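Local coordinates for protein putative isochorismatase (Burkholderia xenovorans, PDB 3OQP) that is probably a hydrolase of the isochorismatase family, related to the nicotinamidases, at residues A35-A40 against H141-S146. Residues are numbered along the deposited sequence; the frame is centred on the assembly and turned at random.
Sequences ANIARA and HDATGS
N36 of helix 30-47 meets the carbonyl of D142 and the methyl of A143 where the chain turns a corner after strand 136-140 of the parallel sheet, a helix-to-loop contact in the three-layer α/β fold of the isochorismatase family. It illustrates how a side-chain amide can tie a helix to a sheet-end turn. With its CG anti to the carbonyl carbon (chi1 -76°), N36 reaches toward the turn, and ND2 donates to D142 O at 3.0 Å. The bond is nearly straight at the hydrogen (170°), and the acceptor lies in the amide plane, yet the donor stands above the carbonyl plane of D142. At the other end of the amide, R39 approaches side-on, with NH2 2.8 Å and NE 3.2 Å from N36 OD1, so three bonds fix how the amide is turned. The D142 side chain crosses that of N36 at about a right angle, its carboxylate plane 33° from the amide plane, while D142 OD1 is hydrogen-bonded to T179 OG1; R39 NH1 forms a salt bridge with D180, so helix 179-188 borders this polar side. Beside it the packing is apolar: A143 CB touches N36 CB and lies 4.0 Å from I37 CG1. I37 CG1 also lies 3.4 Å from the carbonyl oxygen A143 O.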
ATOM      1  N   ALA A  35      13.231  -8.198 -18.812  1.00 10.81           N
ATOM      2  CA  ALA A  35      14.533  -8.847 -18.844  1.00 11.04           C
ATOM      3  C   ALA A  35      15.039  -9.174 -17.434  1.00 10.70           C
ATOM      4  O   ALA A  35      15.635 -10.223 -17.216  1.00 11.27           O
ATOM      5  CB  ALA A  35      15.539  -7.994 -19.612  1.00 12.61           C
ATOM      6  N   ASN A  36      14.774  -8.284 -16.483  1.00 10.06           N
ATOM      7  CA  ASN A  36      15.236  -8.524 -15.130  1.00 10.19           C
ATOM      8  C   ASN A  36      14.452  -9.574 -14.397  1.00 10.62           C
ATOM      9  O   ASN A  36      14.974 -10.341 -13.620  1.00 10.10           O
ATOM     10  CB  ASN A  36      15.243  -7.210 -14.353  1.00  9.63           C
ATOM     11  CG  ASN A  36      16.401  -6.332 -14.730  1.00 10.28           C
ATOM     12  OD1 ASN A  36      17.461  -6.842 -15.158  1.00 12.20           O
ATOM     13  ND2 ASN A  36      16.202  -5.049 -14.677  1.00 11.65           N
ATOM     14  N   ILE A  37      13.162  -9.642 -14.702  1.00  9.63           N
ATOM     15  CA  ILE A  37      12.260 -10.733 -14.213  1.00  9.46           C
ATOM     16  C   ILE A  37      12.873 -12.052 -14.667  1.00 10.48           C
ATOM     17  O   ILE A  37      12.986 -13.008 -13.875  1.00 11.24           O
ATOM     18  CB  ILE A  37      10.775 -10.583 -14.691  1.00  9.63           C
ATOM     19  CG1 ILE A  37      10.095  -9.421 -13.936  1.00 11.02           C
ATOM     20  CG2 ILE A  37       9.940 -11.838 -14.451  1.00 11.59           C
ATOM     21  CD1 ILE A  37       8.897  -8.804 -14.614  1.00 13.74           C
ATOM     22  N   ALA A  38      13.208 -12.147 -15.953  1.00 10.68           N
ATOM     23  CA  ALA A  38      13.754 -13.396 -16.502  1.00 11.34           C
ATOM     24  C   ALA A  38      15.076 -13.749 -15.800  1.00 11.57           C
ATOM     25  O   ALA A  38      15.337 -14.888 -15.513  1.00 12.76           O
ATOM     26  CB  ALA A  38      13.969 -13.274 -18.016  1.00 12.15           C
ATOM     27  N   ARG A  39      15.957 -12.763 -15.600  1.00 11.30           N
ATOM     28  CA  ARG A  39      17.240 -13.013 -14.901  1.00 11.88           C
ATOM     29  C   ARG A  39      16.972 -13.493 -13.492  1.00 11.71           C
ATOM     30  O   ARG A  39      17.594 -14.439 -13.048  1.00 11.75           O
ATOM     31  CB  ARG A  39      18.130 -11.784 -14.859  1.00 13.44           C
ATOM     32  CG  ARG A  39      18.725 -11.354 -16.169  1.00 13.78           C
ATOM     33  CD  ARG A  39      19.936 -10.431 -15.984  1.00 15.06           C
ATOM     34  NE  ARG A  39      19.589  -9.263 -15.309  1.00 17.06           N
ATOM     35  CZ  ARG A  39      20.232  -8.747 -14.256  1.00 14.22           C
ATOM     36  NH1 ARG A  39      21.259  -9.313 -13.663  1.00 16.72           N
ATOM     37  NH2 ARG A  39      19.782  -7.624 -13.814  1.00 13.64           N
ATOM     38  N   ALA A  40      16.032 -12.852 -12.808  1.00 10.74           N
ATOM     39  CA  ALA A  40      15.725 -13.261 -11.442  1.00  9.82           C
ATOM     40  C   ALA A  40      15.191 -14.706 -11.377  1.00 10.37           C
ATOM     41  O   ALA A  40      15.638 -15.478 -10.537  1.00 10.48           O
ATOM     42  CB  ALA A  40      14.692 -12.309 -10.806  1.00 10.26           C
ATOM     43  N   HIS A 141      13.325  -3.314  -7.580  1.00  9.77           N
ATOM     44  CA  HIS A 141      12.775  -2.072  -8.129  1.00  9.42           C
ATOM     45  C   HIS A 141      12.893  -2.038  -9.670  1.00  9.14           C
ATOM     46  O   HIS A 141      12.260  -1.209 -10.317  1.00 11.89           O
ATOM     47  CB  HIS A 141      13.385  -0.845  -7.495  1.00 10.30           C
ATOM     48  CG  HIS A 141      14.836  -0.727  -7.742  1.00 11.97           C
ATOM     49  ND1 HIS A 141      15.332  -0.437  -8.982  1.00 13.33           N
ATOM     50  CD2 HIS A 141      15.878  -0.888  -6.913  1.00 13.27           C
ATOM     51  CE1 HIS A 141      16.651  -0.321  -8.865  1.00 13.90           C
ATOM     52  NE2 HIS A 141      17.007  -0.648  -7.639  1.00 16.36           N
ATOM     53  N   ASP A 142      13.743  -2.872 -10.237  1.00  8.65           N
ATOM     54  CA  ASP A 142      14.004  -2.887 -11.679  1.00  8.43           C
ATOM     55  C   ASP A 142      13.354  -4.088 -12.370  1.00  8.68           C
ATOM     56  O   ASP A 142      13.552  -4.298 -13.576  1.00 10.33           O
ATOM     57  CB  ASP A 142      15.505  -2.769 -11.914  1.00  9.77           C
ATOM     58  CG  ASP A 142      16.285  -3.940 -11.359  1.00  9.72           C
ATOM     59  OD1 ASP A 142      15.703  -4.871 -10.835  1.00 12.61           O
ATOM     60  OD2 ASP A 142      17.540  -3.833 -11.426  1.00 13.16           O
ATOM     61  N   ALA A 143      12.550  -4.874 -11.612  1.00  8.47           N
ATOM     62  CA  ALA A 143      11.814  -6.037 -12.084  1.00  8.29           C
ATOM     63  C   ALA A 143      10.339  -5.918 -11.762  1.00  9.00           C
ATOM     64  O   ALA A 143       9.630  -6.926 -11.714  1.00  9.43           O
ATOM     65  CB  ALA A 143      12.430  -7.289 -11.511  1.00  8.76           C
ATOM     66  N   THR A 144       9.897  -4.689 -11.661  1.00  8.82           N
ATOM     67  CA  THR A 144       8.552  -4.283 -11.293  1.00  8.70           C
ATOM     68  C   THR A 144       8.153  -3.059 -12.130  1.00  8.41           C
ATOM     69  O   THR A 144       8.915  -2.635 -12.986  1.00 10.08           O
ATOM     70  CB  THR A 144       8.456  -4.020  -9.805  1.00  8.49           C
ATOM     71  OG1 THR A 144       9.457  -3.071  -9.418  1.00  9.27           O
ATOM     72  CG2 THR A 144       8.681  -5.315  -8.999  1.00  9.24           C
ATOM     73  N   GLY A 145       7.019  -2.429 -11.887  1.00  8.69           N
ATOM     74  CA  GLY A 145       6.690  -1.194 -12.580  1.00  8.41           C
ATOM     75  C   GLY A 145       5.256  -0.732 -12.439  1.00  8.48           C
ATOM     76  O   GLY A 145       4.386  -1.497 -11.930  1.00  9.19           O
ATOM     77  N   SER A 146       5.035   0.491 -12.918  1.00  9.16           N
ATOM     78  CA  SER A 146       3.771   1.204 -12.797  1.00  9.55           C
ATOM     79  C   SER A 146       3.318   1.778 -14.123  1.00  9.93           C
ATOM     80  O   SER A 146       4.034   1.700 -15.137  1.00  9.97           O
ATOM     81  CB  SER A 146       3.865   2.345 -11.755  1.00 10.65           C
ATOM     82  OG  SER A 146       4.132   1.853 -10.447  1.00 11.85           O
TER